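Outer membrane protein YopM (Yersinia pestis, PDB 1G9U) probably acts as a secreted effector that alters host cell physiology and favours bacterial survival in host tissues, using a scaffold of leucine-rich repeats. Local coordinates at residues 156-161 against 170-175; 195-200 against 212-217; 290-295 against 307-312. All blocks are in the same frame, centred on the assembly; numbering follows the deposited sequence.

How the contacts relate
Read from the N terminus, the three contacts follow one another in series, and none nests within or crosses another. Contact 1 closes the loop that leaves strand 157-159 and returns toward strand 177-179. Contact 2 does the same further along, between strands 199-201 and 219-221. The two adjoin, since Pro173 and Ser174 pack on Pro195 and Phe196, so neighbouring coils of the solenoid are joined there. Contact 3 lies about 33 Å from contact 2, centre to centre, and differs in kind: it links the loop before strand 301-303 to the loop after it, beside a calcium ion shared with a second subunit.

Contact 1: 156-161 against 170-175; sequences KIIDVD and DLPPSL
Lys156 and Leu175 bring their backbones to within 4.3 Å between CA atoms, at the point where the type I turn Pro172 to Leu175 swings the returning loop back over the start of strand 157-159. The turn is closed by its own bond, Leu175 N to Pro172 O. Across the contact the meeting is apolar. Leu175 carries CG anti to its backbone nitrogen (chi1 -174°), which lays CD1 over one face of the Lys156-Ile157 peptide, 3.3 Å from Lys156 O. The same methyl reaches Ile158; the two side chains cross at about a right angle, with their CD1 atoms 4.1 Å apart. Both residues occupy hydrophobic positions of the leucine-rich repeat, in which a short strand turns alternate side chains to the interior and a leucine from the loop leading to the next strand packs beside them. Ile158 CD1 is also bordered by Leu171 CD2 at 4.3 Å and, more loosely, by the ring of Pro172 at CD. Ser174 directs its CB toward the strand, and its hydroxyl is hydrogen-bonded to the backbone O of Leu155, the residue preceding Lys156. Lys156, whose CB points away from the turn, meets it mainly through CA, 3.8 Å from Ser174 O. At the end of the strand, Asp159 OD1 accepts from Asp161 N at 2.9 Å, forming an Asx turn, and Asp161 OD2 receives Gly181 N of the next coil.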
# COMPACT_ATOMS: atom_id res chain seq x y z
N LYS A 156 38.38 -13.84 5.77
CA LYS A 156 37.55 -13.89 6.95
C LYS A 156 36.07 -13.71 6.60
O LYS A 156 35.23 -14.39 7.15
CB LYS A 156 37.96 -12.74 7.88
CG LYS A 156 39.14 -13.21 8.75
CD LYS A 156 40.05 -12.11 9.25
CE LYS A 156 41.52 -12.54 9.11
NZ LYS A 156 41.74 -13.93 9.59
N ILE A 157 35.87 -12.76 5.70
CA ILE A 157 34.56 -12.36 5.24
C ILE A 157 34.44 -12.33 3.72
O ILE A 157 35.22 -11.71 3.01
CB ILE A 157 34.21 -10.93 5.67
CG1 ILE A 157 34.28 -10.72 7.18
CG2 ILE A 157 32.84 -10.59 5.10
CD1 ILE A 157 34.50 -9.25 7.48
N ILE A 158 33.41 -13.04 3.28
CA ILE A 158 33.18 -13.12 1.85
C ILE A 158 31.73 -12.69 1.60
O ILE A 158 30.80 -13.22 2.19
CB ILE A 158 33.36 -14.54 1.31
CG1 ILE A 158 34.78 -15.10 1.30
CG2 ILE A 158 32.73 -14.59 -0.10
CD1 ILE A 158 34.86 -16.58 0.95
N ASP A 159 31.52 -11.72 0.71
CA ASP A 159 30.13 -11.41 0.41
C ASP A 159 29.93 -11.53 -1.09
O ASP A 159 30.40 -10.66 -1.80
CB ASP A 159 29.74 -10.00 0.82
CG ASP A 159 28.34 -9.56 0.45
OD1 ASP A 159 27.52 -10.24 -0.22
OD2 ASP A 159 28.04 -8.42 0.90
N VAL A 160 29.24 -12.54 -1.59
CA VAL A 160 28.97 -12.50 -3.03
C VAL A 160 27.48 -12.58 -3.36
O VAL A 160 26.99 -13.18 -4.34
CB VAL A 160 29.73 -13.69 -3.62
CG1 VAL A 160 31.21 -13.52 -3.37
CG2 VAL A 160 29.27 -14.97 -2.95
N ASP A 161 26.71 -11.93 -2.48
CA ASP A 161 25.27 -11.80 -2.61
C ASP A 161 24.83 -11.24 -3.96
O ASP A 161 25.42 -10.26 -4.45
CB ASP A 161 24.70 -10.78 -1.62
CG ASP A 161 24.35 -11.17 -0.23
OD1 ASP A 161 24.10 -10.26 0.59
OD2 ASP A 161 24.32 -12.36 0.13
N ASP A 170 34.96 -24.47 -2.47
CA ASP A 170 35.27 -24.82 -1.09
C ASP A 170 35.82 -23.52 -0.50
O ASP A 170 36.37 -22.67 -1.19
CB ASP A 170 36.21 -25.99 -0.92
CG ASP A 170 35.61 -27.34 -1.24
OD1 ASP A 170 34.48 -27.59 -0.79
OD2 ASP A 170 36.23 -28.19 -1.93
N LEU A 171 35.56 -23.43 0.78
CA LEU A 171 35.82 -22.25 1.58
C LEU A 171 37.08 -22.35 2.41
O LEU A 171 37.39 -23.46 2.86
CB LEU A 171 34.51 -22.11 2.37
CG LEU A 171 33.28 -21.87 1.47
CD1 LEU A 171 32.08 -21.60 2.36
CD2 LEU A 171 33.50 -20.68 0.54
N PRO A 172 37.82 -21.29 2.69
CA PRO A 172 39.04 -21.40 3.53
C PRO A 172 38.69 -21.52 5.02
O PRO A 172 37.63 -21.01 5.46
CB PRO A 172 39.72 -20.08 3.19
CG PRO A 172 38.59 -19.10 3.03
CD PRO A 172 37.50 -19.90 2.35
N PRO A 173 39.47 -22.19 5.88
CA PRO A 173 39.07 -22.50 7.27
C PRO A 173 39.10 -21.29 8.17
O PRO A 173 38.70 -21.31 9.33
CB PRO A 173 40.12 -23.49 7.79
CG PRO A 173 41.29 -23.29 6.91
CD PRO A 173 40.81 -22.71 5.61
N SER A 174 39.65 -20.23 7.55
CA SER A 174 39.67 -18.98 8.32
C SER A 174 38.35 -18.24 8.15
O SER A 174 38.18 -17.16 8.70
CB SER A 174 40.75 -18.04 7.76
OG SER A 174 40.84 -18.16 6.35
N LEU A 175 37.48 -18.77 7.29
CA LEU A 175 36.26 -18.03 6.99
C LEU A 175 35.48 -17.76 8.27
O LEU A 175 35.21 -18.64 9.08
CB LEU A 175 35.39 -18.86 6.05
CG LEU A 175 34.13 -18.17 5.53
CD1 LEU A 175 34.49 -16.79 5.02
CD2 LEU A 175 33.45 -19.04 4.49

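Contact 2: 195-200 against 212-217; sequences PFLTAI and DLPLSL
Ser216 and Leu217 both meet the carbonyl of Leu197, which makes that oxygen the polar centre of the contact. Ser216 OG donates to Leu197 O at 2.6 Å, arriving from above the carbonyl plane, 35° out of it. Leu217 CA supplies a C-H...O contact to Leu197 O at 3.1 Å. Thr198 and Leu217 are the closest backbone pair, and Leu217 also ends a type I turn begun at Pro214, held by Leu217 N to Pro214 O.

The side chain of Leu217 can be followed outward from there. Its CB sits 4.0 Å from Leu197 O, alongside the oxygen that its CA already touches. With CG anti to the backbone nitrogen (chi1 -168°), the chain is carried along the backbone just ahead of the strand, where CG passes 4.1 Å from Thr198 O. The CD1 branch then does most of the touching. It rests against the peptide between Thr198 and Ala199, 3.5 Å from Thr198 C, then meets Ile200 CG1 at 3.7 Å, the two side chains crossing roughly at right angles. On another flank Leu217 CD1 lies 3.9 Å from Leu197 CG, the two leucines running side by side and pointing the same way. Leu197 in turn sets its CB and CD2 against CG of Pro214, and Leu191 packs on both Leu197 and Ile200. A water donates to Ser216 O and has a weak bond to Thr198 OG1.

In this coil the Ser216 hydroxyl fixes the carbonyl of Leu197, just ahead of the strand, while the buried aliphatic residues contributed by strand and returning loop are characteristic of a leucine-rich repeat solenoid.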
# COMPACT_ATOMS: atom_id res chain seq x y z
N PRO A 195 36.49 -24.22 11.01
CA PRO A 195 36.62 -24.01 12.46
C PRO A 195 36.05 -22.71 12.97
O PRO A 195 35.68 -22.58 14.12
CB PRO A 195 38.15 -23.98 12.63
CG PRO A 195 38.61 -23.43 11.31
CD PRO A 195 37.74 -24.07 10.25
N PHE A 196 36.04 -21.65 12.15
CA PHE A 196 35.56 -20.38 12.67
C PHE A 196 34.27 -19.89 12.03
O PHE A 196 33.95 -18.72 12.35
CB PHE A 196 36.61 -19.26 12.52
CG PHE A 196 37.95 -19.77 13.00
CD1 PHE A 196 38.88 -20.24 12.09
CD2 PHE A 196 38.22 -19.78 14.35
CE1 PHE A 196 40.09 -20.71 12.58
CE2 PHE A 196 39.43 -20.26 14.83
CZ PHE A 196 40.38 -20.72 13.93
N LEU A 197 33.58 -20.67 11.21
CA LEU A 197 32.35 -20.11 10.62
C LEU A 197 31.27 -19.78 11.66
O LEU A 197 30.79 -20.60 12.43
CB LEU A 197 31.82 -21.14 9.61
CG LEU A 197 30.66 -20.57 8.77
CD1 LEU A 197 31.10 -19.30 8.05
CD2 LEU A 197 30.13 -21.62 7.81
N THR A 198 30.82 -18.54 11.69
CA THR A 198 29.88 -17.86 12.56
C THR A 198 28.50 -17.51 12.01
O THR A 198 27.50 -17.51 12.76
CB THR A 198 30.62 -16.54 12.95
OG1 THR A 198 31.42 -16.92 14.09
CG2 THR A 198 29.71 -15.44 13.40
N ALA A 199 28.46 -17.21 10.72
CA ALA A 199 27.27 -16.83 9.98
C ALA A 199 27.42 -17.07 8.47
O ALA A 199 28.48 -16.72 7.91
CB ALA A 199 26.91 -15.36 10.20
N ILE A 200 26.35 -17.61 7.95
CA ILE A 200 25.96 -17.96 6.62
C ILE A 200 24.60 -17.36 6.21
O ILE A 200 23.65 -17.68 6.91
CB ILE A 200 25.64 -19.46 6.36
CG1 ILE A 200 26.21 -20.37 7.43
CG2 ILE A 200 26.05 -19.91 4.97
CD1 ILE A 200 26.97 -21.55 6.88
N ASP A 212 25.63 -30.46 6.96
CA ASP A 212 25.79 -30.50 8.41
C ASP A 212 26.49 -29.22 8.80
O ASP A 212 27.29 -28.73 8.00
CB ASP A 212 26.57 -31.72 8.86
CG ASP A 212 25.75 -32.99 9.01
OD1 ASP A 212 24.58 -32.96 9.48
OD2 ASP A 212 26.31 -34.06 8.65
N LEU A 213 26.09 -28.64 9.91
CA LEU A 213 26.63 -27.32 10.24
C LEU A 213 27.77 -27.36 11.24
O LEU A 213 27.88 -28.27 12.07
CB LEU A 213 25.48 -26.47 10.81
CG LEU A 213 24.18 -26.41 10.01
CD1 LEU A 213 23.20 -25.55 10.82
CD2 LEU A 213 24.51 -25.81 8.66
N PRO A 214 28.64 -26.36 11.16
CA PRO A 214 29.76 -26.29 12.10
C PRO A 214 29.39 -25.96 13.54
O PRO A 214 28.47 -25.21 13.87
CB PRO A 214 30.68 -25.22 11.48
CG PRO A 214 29.83 -24.43 10.54
CD PRO A 214 28.66 -25.29 10.15
N LEU A 215 30.18 -26.52 14.47
CA LEU A 215 29.91 -26.25 15.87
C LEU A 215 30.00 -24.78 16.22
O LEU A 215 29.38 -24.33 17.18
CB LEU A 215 30.86 -27.05 16.74
CG LEU A 215 30.88 -28.57 16.62
CD1 LEU A 215 31.92 -29.16 17.58
CD2 LEU A 215 29.52 -29.24 16.84
N SER A 216 30.79 -24.00 15.49
CA SER A 216 30.96 -22.60 15.86
C SER A 216 29.84 -21.75 15.28
O SER A 216 29.83 -20.57 15.55
CB SER A 216 32.22 -21.97 15.20
OG SER A 216 32.13 -22.34 13.81
N LEU A 217 29.03 -22.32 14.39
CA LEU A 217 28.07 -21.44 13.72
C LEU A 217 27.14 -20.75 14.70
O LEU A 217 26.63 -21.45 15.58
CB LEU A 217 27.19 -22.25 12.77
CG LEU A 217 26.39 -21.32 11.86
CD1 LEU A 217 27.36 -20.64 10.90
CD2 LEU A 217 25.29 -22.13 11.19
O HOH W 1 31.40 -18.81 16.86

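Contact 3: 290-295 against 307-312; sequences SGLSEL and NEIRSL. With CA (calcium ion), chain L.
Ser290 and Arg310 are joined by the one direct hydrogen bond between the segments, Arg310 N to Ser290 O at 3.0 Å, nearly straight at nitrogen (161°) but 39° out of the carbonyl plane. Ser290 O also receives a water that reaches Ser311 OG at 2.6 Å, and a C-H...O contact from Ile309 CA; in the opposite direction Ser290 CA approaches Glu308 O at 3.4 Å.

Apolar contact gathers around Leu292. Its CD1 meets Ile309 CD1 at 3.9 Å, the side chains crossing near a right angle, and Leu312 CD2 at 4.0 Å, where the two leucines lie side by side.

Metal binding comes from the second segment. Asn307 O (2.5 Å) and Glu308 OE1 (2.4 Å) hold a calcium ion, completed by four waters and Asp266 of the second subunit. The Glu308 chain bends at chi2 (58°), which brings OE1 round to the ion. Lys328 forms a salt bridge with Glu308 OE2, which probably steadies the carboxylate, while Arg310 pairs with Glu228 of the second subunit.

The contact thus joins two successive loops of the leucine-rich repeat solenoid, one between strands 281-283 and 301-303, the other between strands 301-303 and 321-323.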
# COMPACT_ATOMS: atom_id res chain seq x y z
N SER A 290 -3.15 -24.50 14.42
CA SER A 290 -4.54 -24.24 14.78
C SER A 290 -4.58 -23.72 16.21
O SER A 290 -5.60 -23.22 16.65
CB SER A 290 -5.46 -25.45 14.72
OG SER A 290 -4.76 -26.53 15.30
N GLY A 291 -3.44 -23.85 16.84
CA GLY A 291 -3.28 -23.28 18.18
C GLY A 291 -1.76 -23.23 18.43
O GLY A 291 -0.98 -23.69 17.57
N LEU A 292 -1.37 -22.67 19.56
CA LEU A 292 -0.01 -22.72 20.06
C LEU A 292 -0.00 -23.06 21.56
O LEU A 292 -0.61 -22.33 22.36
CB LEU A 292 0.68 -21.38 19.94
CG LEU A 292 0.75 -20.75 18.56
CD1 LEU A 292 0.98 -19.26 18.72
CD2 LEU A 292 1.85 -21.39 17.77
N SER A 293 0.66 -24.12 21.99
CA SER A 293 0.74 -24.35 23.44
C SER A 293 1.85 -23.42 23.96
O SER A 293 2.49 -22.75 23.14
CB SER A 293 1.06 -25.78 23.80
OG SER A 293 1.74 -26.42 22.72
N GLU A 294 1.99 -23.41 25.27
CA GLU A 294 2.89 -22.52 25.98
C GLU A 294 4.24 -22.33 25.28
O GLU A 294 4.97 -23.22 24.88
CB GLU A 294 3.01 -22.98 27.43
CG GLU A 294 3.54 -21.97 28.43
CD GLU A 294 4.55 -22.59 29.40
OE1 GLU A 294 4.16 -23.48 30.19
OE2 GLU A 294 5.74 -22.18 29.35
N LEU A 295 4.56 -21.07 25.08
CA LEU A 295 5.72 -20.42 24.52
C LEU A 295 6.75 -20.33 25.64
O LEU A 295 6.32 -20.41 26.80
CB LEU A 295 5.17 -19.06 24.03
CG LEU A 295 4.05 -19.34 23.00
CD1 LEU A 295 3.51 -18.09 22.34
CD2 LEU A 295 4.63 -20.20 21.88
N ASN A 307 -2.02 -17.82 10.27
CA ASN A 307 -2.12 -19.24 10.57
C ASN A 307 -3.61 -19.58 10.60
O ASN A 307 -4.43 -18.93 9.93
CB ASN A 307 -1.41 -19.65 11.85
CG ASN A 307 0.06 -19.90 11.49
OD1 ASN A 307 0.45 -20.95 10.96
ND2 ASN A 307 0.88 -18.90 11.81
N GLU A 308 -4.00 -20.61 11.33
CA GLU A 308 -5.44 -20.90 11.40
C GLU A 308 -5.74 -20.91 12.89
O GLU A 308 -6.41 -21.81 13.38
CB GLU A 308 -5.77 -22.27 10.81
CG GLU A 308 -7.22 -22.52 10.50
CD GLU A 308 -7.88 -21.55 9.55
OE1 GLU A 308 -7.33 -20.52 9.09
OE2 GLU A 308 -9.04 -21.84 9.22
N ILE A 309 -5.14 -20.00 13.64
CA ILE A 309 -5.29 -20.14 15.09
C ILE A 309 -6.67 -19.75 15.61
O ILE A 309 -7.25 -18.73 15.22
CB ILE A 309 -4.17 -19.30 15.73
CG1 ILE A 309 -2.82 -19.88 15.31
CG2 ILE A 309 -4.34 -19.14 17.22
CD1 ILE A 309 -1.67 -19.05 15.93
N ARG A 310 -7.16 -20.64 16.48
CA ARG A 310 -8.48 -20.62 17.12
C ARG A 310 -8.43 -20.07 18.54
O ARG A 310 -9.32 -19.39 19.03
CB ARG A 310 -9.06 -22.03 17.19
CG ARG A 310 -9.29 -22.74 15.85
CD ARG A 310 -10.77 -23.04 15.69
NE ARG A 310 -11.04 -24.34 15.07
CZ ARG A 310 -12.19 -24.96 15.33
NH1 ARG A 310 -13.03 -24.37 16.15
NH2 ARG A 310 -12.41 -26.12 14.75
N SER A 311 -7.31 -20.40 19.20
CA SER A 311 -7.22 -20.00 20.59
C SER A 311 -5.74 -19.87 20.93
O SER A 311 -5.00 -20.56 20.25
CB SER A 311 -7.84 -21.06 21.50
OG SER A 311 -7.18 -22.32 21.26
N LEU A 312 -5.50 -19.02 21.90
CA LEU A 312 -4.25 -18.68 22.54
C LEU A 312 -4.41 -19.00 24.00
O LEU A 312 -5.32 -18.61 24.72
CB LEU A 312 -3.83 -17.21 22.35
CG LEU A 312 -3.45 -16.98 20.87
CD1 LEU A 312 -2.99 -15.59 20.51
CD2 LEU A 312 -2.39 -18.03 20.55
CA CA L . -5.85 -19.18 7.85
O HOH W 2 -6.68 -24.15 19.53
O HOH W 3 -4.02 -22.76 21.84
O HOH W 4 -4.56 -17.85 6.34
O HOH W 5 -5.76 -21.20 6.06
O HOH W 6 -3.87 -21.17 7.41
O HOH W 7 -6.24 -17.09 9.02